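PDB 2F68: collagen adhesin, which binds collagen at the surface of Staphylococcus aureus, probably by wrapping its two Ig-like domains around the collagen triple helix in a "collagen hug". Local coordinates for residues D221-K224 with S229-T232; G207-Y212 with Q246-Y251; V167-N172 with G192-D197; V54-S59 with A108-Q113; K224-S229 with N252-N257. All coordinates share one frame; numbering follows the deposited sequence.

Contact 1 (D221-K224 with S229-T232)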
# COMPACT_ATOMS: atom_id res chain seq x y z
N ASP A 221 -19.85 0.69 20.94
CA ASP A 221 -20.08 2.12 21.14
C ASP A 221 -20.90 2.75 20.00
O ASP A 221 -21.63 3.71 20.22
CB ASP A 221 -18.76 2.88 21.31
CG ASP A 221 -18.04 2.50 22.60
OD1 ASP A 221 -18.71 2.21 23.61
OD2 ASP A 221 -16.79 2.51 22.59
N PHE A 222 -20.76 2.19 18.80
CA PHE A 222 -21.50 2.65 17.63
C PHE A 222 -22.98 2.25 17.71
O PHE A 222 -23.86 3.06 17.42
CB PHE A 222 -20.88 2.11 16.34
CG PHE A 222 -21.52 2.62 15.07
CD1 PHE A 222 -21.10 3.82 14.50
CD2 PHE A 222 -22.54 1.91 14.45
CE1 PHE A 222 -21.69 4.30 13.33
CE2 PHE A 222 -23.13 2.38 13.28
CZ PHE A 222 -22.71 3.58 12.72
N GLU A 223 -23.23 1.01 18.12
CA GLU A 223 -24.59 0.48 18.22
C GLU A 223 -25.37 1.07 19.40
O GLU A 223 -26.60 1.09 19.38
CB GLU A 223 -24.56 -1.05 18.31
CG GLU A 223 -24.14 -1.75 17.02
CD GLU A 223 -24.11 -3.27 17.13
OE1 GLU A 223 -24.59 -3.82 18.14
OE2 GLU A 223 -23.60 -3.91 16.19
N LYS A 224 -24.65 1.54 20.42
CA LYS A 224 -25.26 2.19 21.57
C LYS A 224 -25.63 3.64 21.28
O LYS A 224 -26.70 4.11 21.68
CB LYS A 224 -24.35 2.11 22.80
CG LYS A 224 -24.38 0.76 23.52
CD LYS A 224 -23.44 0.75 24.71
CE LYS A 224 -23.46 -0.59 25.43
NZ LYS A 224 -24.74 -0.84 26.15
N SER A 229 -28.88 0.45 14.71
CA SER A 229 -27.71 0.12 13.90
C SER A 229 -27.12 -1.23 14.30
O SER A 229 -27.16 -1.61 15.48
CB SER A 229 -26.63 1.20 14.03
OG SER A 229 -27.08 2.43 13.48
N LYS A 230 -26.59 -1.95 13.32
CA LYS A 230 -25.99 -3.26 13.55
C LYS A 230 -24.88 -3.55 12.54
O LYS A 230 -25.13 -3.67 11.34
CB LYS A 230 -27.06 -4.36 13.50
CG LYS A 230 -26.59 -5.75 13.94
CD LYS A 230 -26.41 -5.85 15.45
CE LYS A 230 -25.89 -7.22 15.85
NZ LYS A 230 -25.70 -7.33 17.32
N ILE A 231 -23.65 -3.65 13.05
CA ILE A 231 -22.51 -4.06 12.24
C ILE A 231 -22.22 -5.53 12.53
O ILE A 231 -21.40 -5.87 13.39
CB ILE A 231 -21.25 -3.18 12.50
CG1 ILE A 231 -21.60 -1.69 12.45
CG2 ILE A 231 -20.15 -3.51 11.49
CD1 ILE A 231 -20.54 -0.77 13.02
N THR A 232 -22.92 -6.41 11.81
CA THR A 232 -22.78 -7.85 11.98
C THR A 232 -21.51 -8.34 11.30
O THR A 232 -21.32 -8.16 10.09
CB THR A 232 -24.00 -8.62 11.42
OG1 THR A 232 -25.21 -7.99 11.86
CG2 THR A 232 -24.00 -10.07 11.88
O HOH W 1 -28.20 -0.41 17.71

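Contact 2 (G207-Y212 with Q246-Y251)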
# COMPACT_ATOMS: atom_id res chain seq x y z
N GLY A 207 -20.89 14.95 10.45
CA GLY A 207 -22.16 15.61 10.18
C GLY A 207 -22.83 16.11 11.44
O GLY A 207 -22.23 16.85 12.22
N THR A 208 -24.09 15.71 11.63
CA THR A 208 -24.86 16.09 12.82
C THR A 208 -24.41 15.29 14.04
O THR A 208 -24.34 15.82 15.15
CB THR A 208 -26.38 15.90 12.59
OG1 THR A 208 -26.74 16.38 11.29
CG2 THR A 208 -27.19 16.65 13.64
N HIS A 209 -24.11 14.01 13.82
CA HIS A 209 -23.66 13.12 14.89
C HIS A 209 -22.17 12.80 14.73
O HIS A 209 -21.78 11.63 14.61
CB HIS A 209 -24.49 11.83 14.89
CG HIS A 209 -25.96 12.06 15.08
ND1 HIS A 209 -26.59 11.90 16.30
CD2 HIS A 209 -26.93 12.43 14.21
CE1 HIS A 209 -27.88 12.16 16.17
NE2 HIS A 209 -28.11 12.49 14.91
N SER A 210 -21.35 13.85 14.73
CA SER A 210 -19.91 13.73 14.46
C SER A 210 -19.13 13.07 15.60
O SER A 210 -18.90 13.68 16.65
CB SER A 210 -19.31 15.10 14.13
OG SER A 210 -19.91 15.65 12.97
N ASN A 211 -18.74 11.81 15.39
CA ASN A 211 -17.93 11.05 16.34
C ASN A 211 -17.07 9.98 15.67
O ASN A 211 -17.43 9.44 14.62
CB ASN A 211 -18.82 10.40 17.41
CG ASN A 211 -19.06 11.30 18.61
OD1 ASN A 211 -20.20 11.54 19.02
ND2 ASN A 211 -17.97 11.82 19.19
N TYR A 212 -15.93 9.68 16.30
CA TYR A 212 -15.02 8.64 15.81
C TYR A 212 -14.96 7.48 16.81
O TYR A 212 -14.54 7.66 17.96
CB TYR A 212 -13.63 9.22 15.55
CG TYR A 212 -12.62 8.23 15.00
CD1 TYR A 212 -12.74 7.73 13.70
CD2 TYR A 212 -11.53 7.82 15.77
CE1 TYR A 212 -11.81 6.83 13.19
CE2 TYR A 212 -10.60 6.92 15.26
CZ TYR A 212 -10.74 6.43 13.97
OH TYR A 212 -9.82 5.54 13.47
N GLN A 246 -32.74 5.18 8.98
CA GLN A 246 -32.86 6.40 8.16
C GLN A 246 -32.78 7.70 8.96
O GLN A 246 -32.43 8.75 8.42
CB GLN A 246 -34.15 6.36 7.32
CG GLN A 246 -35.45 6.46 8.10
CD GLN A 246 -36.67 6.53 7.19
OE1 GLN A 246 -37.22 7.60 6.96
NE2 GLN A 246 -37.07 5.38 6.66
N GLY A 247 -33.08 7.62 10.26
CA GLY A 247 -33.01 8.77 11.15
C GLY A 247 -31.59 9.20 11.46
O GLY A 247 -31.32 10.39 11.63
N TYR A 248 -30.69 8.22 11.53
CA TYR A 248 -29.27 8.49 11.80
C TYR A 248 -28.44 8.49 10.52
O TYR A 248 -27.35 9.07 10.48
CB TYR A 248 -28.72 7.47 12.80
CG TYR A 248 -29.40 7.52 14.15
CD1 TYR A 248 -29.15 8.56 15.04
CD2 TYR A 248 -30.29 6.52 14.54
CE1 TYR A 248 -29.77 8.61 16.29
CE2 TYR A 248 -30.91 6.55 15.78
CZ TYR A 248 -30.65 7.60 16.65
OH TYR A 248 -31.27 7.65 17.88
N GLY A 249 -28.95 7.83 9.48
CA GLY A 249 -28.29 7.80 8.17
C GLY A 249 -28.34 9.13 7.45
O GLY A 249 -27.44 9.46 6.68
N SER A 250 -29.40 9.89 7.70
CA SER A 250 -29.58 11.22 7.12
C SER A 250 -28.65 12.24 7.77
O SER A 250 -28.39 12.18 8.97
CB SER A 250 -31.03 11.68 7.25
OG SER A 250 -31.91 10.82 6.55
N TYR A 251 -28.16 13.18 6.95
CA TYR A 251 -27.28 14.28 7.39
C TYR A 251 -25.95 13.82 8.02
O TYR A 251 -25.31 14.59 8.74
CB TYR A 251 -28.02 15.25 8.33
CG TYR A 251 -29.44 15.59 7.92
CD1 TYR A 251 -29.69 16.45 6.85
CD2 TYR A 251 -30.53 15.07 8.61
CE1 TYR A 251 -30.99 16.77 6.47
CE2 TYR A 251 -31.83 15.38 8.24
CZ TYR A 251 -32.05 16.23 7.17
OH TYR A 251 -33.34 16.54 6.80

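Contact 3 (V167-N172 with G192-D197)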
# COMPACT_ATOMS: atom_id res chain seq x y z
N VAL A 167 -3.98 -5.32 4.19
CA VAL A 167 -4.66 -4.56 3.14
C VAL A 167 -5.79 -3.74 3.77
O VAL A 167 -6.71 -4.29 4.38
CB VAL A 167 -5.24 -5.48 2.03
CG1 VAL A 167 -5.87 -4.65 0.92
CG2 VAL A 167 -4.15 -6.38 1.45
N ARG A 168 -5.69 -2.42 3.64
CA ARG A 168 -6.69 -1.50 4.17
C ARG A 168 -7.94 -1.50 3.29
O ARG A 168 -7.86 -1.71 2.08
CB ARG A 168 -6.13 -0.08 4.26
CG ARG A 168 -4.88 0.06 5.12
CD ARG A 168 -4.20 1.39 4.86
NE ARG A 168 -4.82 2.49 5.59
CZ ARG A 168 -4.76 3.77 5.22
NH1 ARG A 168 -4.13 4.13 4.11
NH2 ARG A 168 -5.35 4.70 5.97
N TRP A 169 -9.10 -1.28 3.92
CA TRP A 169 -10.37 -1.18 3.20
C TRP A 169 -11.21 -0.04 3.77
O TRP A 169 -11.22 0.20 4.97
CB TRP A 169 -11.14 -2.50 3.28
CG TRP A 169 -10.45 -3.66 2.63
CD1 TRP A 169 -9.84 -4.71 3.25
CD2 TRP A 169 -10.28 -3.88 1.22
NE1 TRP A 169 -9.32 -5.58 2.32
CE2 TRP A 169 -9.57 -5.09 1.07
CE3 TRP A 169 -10.67 -3.17 0.07
CZ2 TRP A 169 -9.24 -5.61 -0.19
CZ3 TRP A 169 -10.33 -3.69 -1.18
CH2 TRP A 169 -9.62 -4.90 -1.29
N PHE A 170 -11.93 0.65 2.88
CA PHE A 170 -12.74 1.80 3.27
C PHE A 170 -14.17 1.71 2.73
O PHE A 170 -14.37 1.60 1.52
CB PHE A 170 -12.09 3.11 2.80
CG PHE A 170 -10.78 3.42 3.49
CD1 PHE A 170 -9.58 2.99 2.94
CD2 PHE A 170 -10.76 4.16 4.67
CE1 PHE A 170 -8.37 3.28 3.57
CE2 PHE A 170 -9.56 4.46 5.30
CZ PHE A 170 -8.36 4.01 4.75
N LEU A 171 -15.14 1.75 3.64
CA LEU A 171 -16.55 1.78 3.27
C LEU A 171 -17.12 3.18 3.50
O LEU A 171 -17.54 3.52 4.61
CB LEU A 171 -17.35 0.73 4.05
CG LEU A 171 -17.52 -0.67 3.45
CD1 LEU A 171 -16.22 -1.45 3.44
CD2 LEU A 171 -18.59 -1.44 4.21
N ASN A 172 -17.14 3.98 2.44
CA ASN A 172 -17.58 5.37 2.51
C ASN A 172 -19.06 5.52 2.17
O ASN A 172 -19.44 5.52 0.99
CB ASN A 172 -16.71 6.25 1.60
CG ASN A 172 -15.23 6.20 1.98
OD1 ASN A 172 -14.87 6.42 3.13
ND2 ASN A 172 -14.38 5.93 1.00
N GLY A 192 -11.08 -14.55 -0.72
CA GLY A 192 -9.99 -15.40 -0.24
C GLY A 192 -8.61 -14.79 -0.37
O GLY A 192 -8.39 -13.86 -1.14
N GLY A 193 -7.66 -15.35 0.39
CA GLY A 193 -6.28 -14.88 0.40
C GLY A 193 -6.00 -13.87 1.50
O GLY A 193 -4.87 -13.39 1.63
N GLN A 194 -7.02 -13.55 2.29
CA GLN A 194 -6.92 -12.57 3.37
C GLN A 194 -7.90 -12.86 4.51
O GLN A 194 -8.98 -13.42 4.28
CB GLN A 194 -7.12 -11.15 2.83
CG GLN A 194 -8.43 -10.94 2.06
CD GLN A 194 -8.43 -9.68 1.20
OE1 GLN A 194 -8.96 -9.68 0.09
NE2 GLN A 194 -7.84 -8.61 1.71
N GLN A 195 -7.51 -12.49 5.72
CA GLN A 195 -8.34 -12.68 6.91
C GLN A 195 -8.58 -11.36 7.64
O GLN A 195 -7.63 -10.63 7.93
CB GLN A 195 -7.72 -13.72 7.85
CG GLN A 195 -8.48 -13.97 9.15
CD GLN A 195 -9.91 -14.47 8.94
OE1 GLN A 195 -10.15 -15.35 8.11
NE2 GLN A 195 -10.85 -13.91 9.69
N LEU A 196 -9.84 -11.08 7.93
CA LEU A 196 -10.26 -9.84 8.58
C LEU A 196 -9.77 -9.75 10.03
O LEU A 196 -9.95 -10.69 10.81
CB LEU A 196 -11.78 -9.69 8.51
CG LEU A 196 -12.53 -8.68 9.40
CD1 LEU A 196 -12.16 -7.24 9.08
CD2 LEU A 196 -14.03 -8.89 9.27
N ASP A 197 -9.16 -8.62 10.37
CA ASP A 197 -8.79 -8.31 11.74
C ASP A 197 -9.88 -7.43 12.35
O ASP A 197 -10.04 -6.27 11.96
CB ASP A 197 -7.42 -7.61 11.79
CG ASP A 197 -6.76 -7.69 13.16
OD1 ASP A 197 -7.45 -7.97 14.16
OD2 ASP A 197 -5.53 -7.46 13.23

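Contact 4 (V54-S59 with A108-Q113)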
# COMPACT_ATOMS: atom_id res chain seq x y z
N VAL A 54 19.86 2.75 -2.14
CA VAL A 54 18.99 3.44 -3.09
C VAL A 54 18.21 4.51 -2.33
O VAL A 54 17.37 4.19 -1.48
CB VAL A 54 18.03 2.47 -3.82
CG1 VAL A 54 17.16 3.22 -4.82
CG2 VAL A 54 18.81 1.37 -4.54
N ALA A 55 18.49 5.77 -2.64
CA ALA A 55 17.91 6.91 -1.91
C ALA A 55 16.90 7.70 -2.74
O ALA A 55 16.99 7.76 -3.96
CB ALA A 55 19.02 7.82 -1.40
N TRP A 56 15.93 8.30 -2.04
CA TRP A 56 14.88 9.11 -2.66
C TRP A 56 14.35 10.16 -1.67
O TRP A 56 14.52 9.99 -0.46
CB TRP A 56 13.74 8.22 -3.16
CG TRP A 56 13.25 7.21 -2.16
CD1 TRP A 56 12.55 7.46 -1.01
CD2 TRP A 56 13.40 5.79 -2.22
NE1 TRP A 56 12.27 6.29 -0.35
CE2 TRP A 56 12.78 5.24 -1.08
CE3 TRP A 56 14.01 4.92 -3.14
CZ2 TRP A 56 12.75 3.87 -0.82
CZ3 TRP A 56 13.98 3.55 -2.89
CH2 TRP A 56 13.35 3.04 -1.74
N PRO A 57 13.72 11.24 -2.18
CA PRO A 57 13.15 12.26 -1.30
C PRO A 57 12.04 11.71 -0.39
O PRO A 57 11.14 11.02 -0.86
CB PRO A 57 12.58 13.30 -2.27
CG PRO A 57 12.41 12.57 -3.56
CD PRO A 57 13.53 11.59 -3.60
N THR A 58 12.14 12.02 0.90
CA THR A 58 11.18 11.55 1.90
C THR A 58 10.28 12.69 2.41
O THR A 58 9.25 12.44 3.04
CB THR A 58 11.88 10.88 3.10
OG1 THR A 58 12.86 11.76 3.64
CG2 THR A 58 12.55 9.58 2.67
N SER A 59 10.69 13.92 2.13
CA SER A 59 9.95 15.11 2.55
C SER A 59 10.19 16.29 1.61
O SER A 59 11.17 16.32 0.87
CB SER A 59 10.33 15.50 3.99
OG SER A 59 11.73 15.67 4.12
N ALA A 108 18.12 -5.38 -8.49
CA ALA A 108 17.13 -5.23 -7.43
C ALA A 108 15.91 -4.47 -7.95
O ALA A 108 15.98 -3.26 -8.19
CB ALA A 108 17.74 -4.52 -6.23
N GLU A 109 14.81 -5.18 -8.12
CA GLU A 109 13.57 -4.60 -8.64
C GLU A 109 12.50 -4.54 -7.55
O GLU A 109 12.16 -5.56 -6.95
CB GLU A 109 13.08 -5.41 -9.85
CG GLU A 109 12.15 -4.64 -10.78
CD GLU A 109 11.77 -5.44 -12.02
OE1 GLU A 109 11.46 -6.64 -11.90
OE2 GLU A 109 11.76 -4.84 -13.12
N PHE A 110 11.98 -3.34 -7.31
CA PHE A 110 10.97 -3.12 -6.27
C PHE A 110 10.03 -1.96 -6.61
O PHE A 110 10.39 -1.07 -7.38
CB PHE A 110 11.64 -2.88 -4.90
CG PHE A 110 12.66 -1.77 -4.89
CD1 PHE A 110 12.28 -0.46 -4.62
CD2 PHE A 110 14.00 -2.04 -5.15
CE1 PHE A 110 13.22 0.56 -4.61
CE2 PHE A 110 14.95 -1.02 -5.15
CZ PHE A 110 14.56 0.28 -4.87
N GLU A 111 8.84 -1.99 -6.02
CA GLU A 111 7.82 -0.96 -6.27
C GLU A 111 7.79 0.10 -5.18
O GLU A 111 7.97 -0.20 -4.00
CB GLU A 111 6.43 -1.60 -6.41
CG GLU A 111 6.26 -2.48 -7.65
CD GLU A 111 4.88 -3.10 -7.76
OE1 GLU A 111 4.47 -3.44 -8.89
OE2 GLU A 111 4.20 -3.26 -6.72
N VAL A 112 7.57 1.35 -5.59
CA VAL A 112 7.47 2.49 -4.67
C VAL A 112 6.21 3.31 -4.93
O VAL A 112 5.60 3.21 -5.99
CB VAL A 112 8.73 3.41 -4.72
CG1 VAL A 112 9.99 2.66 -4.30
CG2 VAL A 112 8.90 4.03 -6.11
N GLN A 113 5.83 4.13 -3.95
CA GLN A 113 4.67 5.01 -4.07
C GLN A 113 5.10 6.48 -4.13
O GLN A 113 5.89 6.93 -3.29
CB GLN A 113 3.69 4.79 -2.91
CG GLN A 113 2.31 5.42 -3.12
CD GLN A 113 1.38 5.22 -1.93
OE1 GLN A 113 1.80 5.26 -0.78
NE2 GLN A 113 0.10 5.00 -2.23

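Contact 5 (K224-S229 with N252-N257)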
# COMPACT_ATOMS: atom_id res chain seq x y z
N LYS A 224 -24.65 1.54 20.42
CA LYS A 224 -25.26 2.19 21.57
C LYS A 224 -25.63 3.64 21.28
O LYS A 224 -26.70 4.11 21.68
CB LYS A 224 -24.35 2.11 22.80
CG LYS A 224 -24.38 0.76 23.52
CD LYS A 224 -23.44 0.75 24.71
CE LYS A 224 -23.46 -0.59 25.43
NZ LYS A 224 -24.74 -0.84 26.15
N ALA A 225 -24.73 4.35 20.59
CA ALA A 225 -24.96 5.75 20.21
C ALA A 225 -26.00 5.86 19.10
O ALA A 225 -26.74 6.85 19.03
CB ALA A 225 -23.66 6.40 19.79
N PHE A 226 -26.06 4.85 18.24
CA PHE A 226 -27.06 4.77 17.18
C PHE A 226 -27.92 3.52 17.37
O PHE A 226 -27.57 2.45 16.89
CB PHE A 226 -26.39 4.76 15.80
CG PHE A 226 -25.45 5.91 15.56
CD1 PHE A 226 -25.95 7.16 15.18
CD2 PHE A 226 -24.08 5.75 15.69
CE1 PHE A 226 -25.08 8.23 14.95
CE2 PHE A 226 -23.21 6.81 15.46
CZ PHE A 226 -23.71 8.05 15.09
N PRO A 227 -29.05 3.66 18.11
CA PRO A 227 -29.96 2.53 18.31
C PRO A 227 -30.65 2.11 17.01
O PRO A 227 -31.15 2.95 16.26
CB PRO A 227 -30.99 3.08 19.31
CG PRO A 227 -30.93 4.56 19.16
CD PRO A 227 -29.51 4.88 18.80
N GLY A 228 -30.64 0.80 16.75
CA GLY A 228 -31.16 0.26 15.50
C GLY A 228 -30.06 -0.16 14.55
O GLY A 228 -30.26 -1.02 13.69
N SER A 229 -28.88 0.45 14.71
CA SER A 229 -27.71 0.12 13.90
C SER A 229 -27.12 -1.23 14.30
O SER A 229 -27.16 -1.61 15.48
CB SER A 229 -26.63 1.20 14.03
OG SER A 229 -27.08 2.43 13.48
N ASN A 252 -25.55 12.59 7.73
CA ASN A 252 -24.32 12.01 8.28
C ASN A 252 -23.55 11.17 7.28
O ASN A 252 -24.13 10.46 6.46
CB ASN A 252 -24.64 11.18 9.53
CG ASN A 252 -25.08 12.03 10.71
OD1 ASN A 252 -24.32 12.85 11.22
ND2 ASN A 252 -26.31 11.82 11.15
N SER A 253 -22.22 11.24 7.37
CA SER A 253 -21.33 10.43 6.54
C SER A 253 -20.67 9.34 7.37
O SER A 253 -20.14 9.61 8.45
CB SER A 253 -20.26 11.31 5.87
OG SER A 253 -19.46 10.55 4.98
N PHE A 254 -20.72 8.11 6.87
CA PHE A 254 -20.18 6.96 7.60
C PHE A 254 -18.99 6.34 6.86
O PHE A 254 -19.15 5.78 5.77
CB PHE A 254 -21.27 5.90 7.83
CG PHE A 254 -22.41 6.39 8.68
CD1 PHE A 254 -23.54 6.95 8.10
CD2 PHE A 254 -22.36 6.28 10.07
CE1 PHE A 254 -24.61 7.40 8.88
CE2 PHE A 254 -23.42 6.73 10.86
CZ PHE A 254 -24.54 7.29 10.26
N SER A 255 -17.81 6.44 7.46
CA SER A 255 -16.60 5.86 6.90
C SER A 255 -16.14 4.67 7.74
O SER A 255 -15.67 4.84 8.87
CB SER A 255 -15.49 6.91 6.79
OG SER A 255 -14.34 6.38 6.15
N ILE A 256 -16.29 3.47 7.19
CA ILE A 256 -15.93 2.24 7.89
C ILE A 256 -14.62 1.65 7.34
O ILE A 256 -14.59 1.11 6.23
CB ILE A 256 -17.07 1.18 7.85
CG1 ILE A 256 -18.36 1.77 8.43
CG2 ILE A 256 -16.66 -0.08 8.61
CD1 ILE A 256 -19.62 0.99 8.10
N ASN A 257 -13.56 1.78 8.13
CA ASN A 257 -12.25 1.23 7.80
C ASN A 257 -12.10 -0.18 8.37
O ASN A 257 -12.88 -0.58 9.24
CB ASN A 257 -11.15 2.16 8.33
CG ASN A 257 -9.75 1.68 7.99
OD1 ASN A 257 -8.91 1.52 8.88
ND2 ASN A 257 -9.49 1.46 6.71

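Contact 1 (D221-K224 with S229-T232)
Phe222 and Glu223, on the helix 218-225, reach across a tight helix-to-strand connection to Ser229, just before the strand 230-234, and to Lys230 and Ile231 at its start, within the collagen-binding β-sandwich. Phe222 has CG anti to its backbone N (chi1 -175°), which sends the ring inward; its CD2 meets Ile231 CD1 at 3.6 Å, the two side chains crossing at about a right angle, while CE2 lies 3.8 Å from Ser229 CB. Ile203 of the strand 194-207 packs against both Phe222 and Ile231, extending the hydrophobic patch. Glu223 turns the other way, CG beside the backbone N and the chain extended beyond it, so that the carboxylate arrives at the strand. Ile231 N donates to Glu223 OE2 over 3.2 Å, approaching on the anti side and 27° out of the carboxylate plane. Lys230, bent at chi2 (75°), lays its aliphatic part beside the same group, with CD 3.5 Å from Glu223 OE2. Its ammonium forms a long salt bridge, NZ to Glu223 OE1, of 3.8 Å. A water lies between two backbone carbonyls, within hydrogen-bonding distance of both, 2.8 Å from Glu223 O and 2.7 Å from Ser229 O.

Contact 2 (G207-Y212 with Q246-Y251)
Two surface connections of the collagen-binding β-sandwich meet here: the turn between the strands 194-207 and 211-213, and the short helix 246-249 with the residues that lead from it into the strand 252-262. His209 and Tyr248 form a T-shaped (edge-to-face) pair, with centroids 5.5 Å apart and planes at 74°. The tyrosine supplies the edge: its CD1 comes over one imidazole face, toward the rim, 4.0 Å from His209 CE1. At the other end of the contact, Thr208 and Tyr251 lie side by side and point the same way, with Thr208 OG1 3.4 Å from Tyr251 CB. Tyr251 O receives two weak hydrogen bonds from one residue, Thr208 N at 3.3 Å and Thr208 OG1 at 3.4 Å. Inside the turn, Ser210 OG donates to Gly207 O over 2.7 Å, from well above the carbonyl plane. Asn252 ties the two connections together more firmly, its OD1 accepting from His209 N, and weakly from Thr208 N, and its ND2 donating to Tyr248 O. The direct contact therefore rests on one aromatic pair, the side-by-side packing of Thr208 on Tyr251 and two weak bonds to one carbonyl, which implies a modest hold between these surface segments.

Contact 3 (V167-N172 with G192-D197)
The backbones of the strand segment 167-172 and of 192-197 stay well apart, Val167 and Gln194 approaching no closer than 8.3 Å between CA atoms, so side chains alone bridge the gap. Gln194 reaches across from one side. Its CG sits between the backbone N and the carbonyl carbon (chi1 55°), and from there the chain runs extended toward the indole of Trp169. The two side chains cross at about a right angle, with the amide and ring planes 53° apart. The end of the glutamine lies at the indole edge, near the ring plane, where the atom modelled as NE2 is 3.4 Å from Trp169 NE1. The amide is probably turned over in the model; the clear partner of the indole N-H is Thr260 OG1 on the strand 252-262. In the antiparallel sheet of this collagen-binding β-sandwich, the strand 252-262 lies between 166-173 and 194-207. Val167 completes the contact, its CB 4.1 Å from the atom modelled as NE2 of Gln194. Its CG1 also lies over one face of the neighbouring indole, 3.4 Å above the plane and offset toward the rim, which flanks the ring from within its own strand. Phe270, on the strand 269-278 of the other sheet, touches both Val167 and Gln194, while Asn272 of that strand meets Trp169.

Contact 4 (V54-S59 with A108-Q113)
Along the strand 108-113, inward-facing Phe110 and Val112 meet Val54 and Trp56 of the opposing segment 54-59. Phe110 comes first. With chi1 at 55° its ring is tucked over its own backbone before it meets side chains coming from the opposite direction. Val54 CG1 reaches the ring edge, near its plane, 3.9 Å from Phe110 CZ. Trp56 approaches the same rim, with CZ3 3.5 Å from Phe110 CE1. The two aromatic groups meet rim to rim, their six-membered rings having centroids 5.9 Å apart and planes at 52°. Two residues further along, Val112 turns to the face of the indole, its CG1 4.2 Å from Trp56 CH2. The other indole face has Val54 O above it, 3.7 Å from the plane and toward the rim, so Trp56 is bracketed by its own segment and by the strand. Its NE1 makes a weak hydrogen bond to Pro87 O. Ala90 touches Val54, Trp56 and Phe110, and Val35 packs on Phe110 and Val112. Such interlocking of aliphatic and aromatic groups from facing strands and loops is typical of the hydrophobic core of an Ig-like β-sandwich, here that of the N-terminal domain.

Contact 5 (K224-S229 with N252-N257)
One face of the Phe226 ring receives the edge of Phe254 in a T-shaped pair, with centroids 6.0 Å apart and planes at 75°. The touching atoms are Phe254 CE2 and Phe226 CZ, 4.4 Å apart, and Phe226 CZ lies near the plane of the Phe254 ring. Phe226 also meets the rings of Phe222, at about 45°, and Tyr248, at about 80°, so the pair belongs to a larger aromatic cluster. Both phenylalanines start out toward the opposing segment, while the backbones stay apart, the nearest CA atoms, of Phe226 and Asn252, being 11.8 Å from each other. Apolar packing is the whole of this small contact, with no hydrogen bond across it. Phe226 is the first residue to leave helical geometry after the helix 218-225 and opens a type II β turn to Ser229, closed by Ser229 N donating to Phe226 O over 3.2 Å. The turn places Phe226 at the helix exit, with its ring against the sheet of the collagen-binding β-sandwich. There Phe254 sits on the strand 252-262, touching Val205 of the strand 194-207 and Ile173 of the strand 166-173, while Tyr213 of the strand 211-213 packs on Phe226.

Contacts 1, 2, 3 and 5 belong to the collagen-binding domain, whereas contact 4 lies in the core of the other Ig-like domain, its centre about 39 Å from that of contact 5. Contacts 1, 3, 4 and 5 are buried; contact 2 lies at the surface, yet it joins contact 5 through Asn252. Contacts 1 and 5 share the helix 218-225 and meet through Phe222 and Phe254; contact 1 adds charged and water-mediated links that contact 5 lacks. Contacts 3 and 5 reach one sheet, where Leu171 N pairs with Ile256 O. Contacts 3 and 4 both centre on a tryptophan, but contact 3 brings an amide to its edge, while across contact 4 it meets apolar side chains.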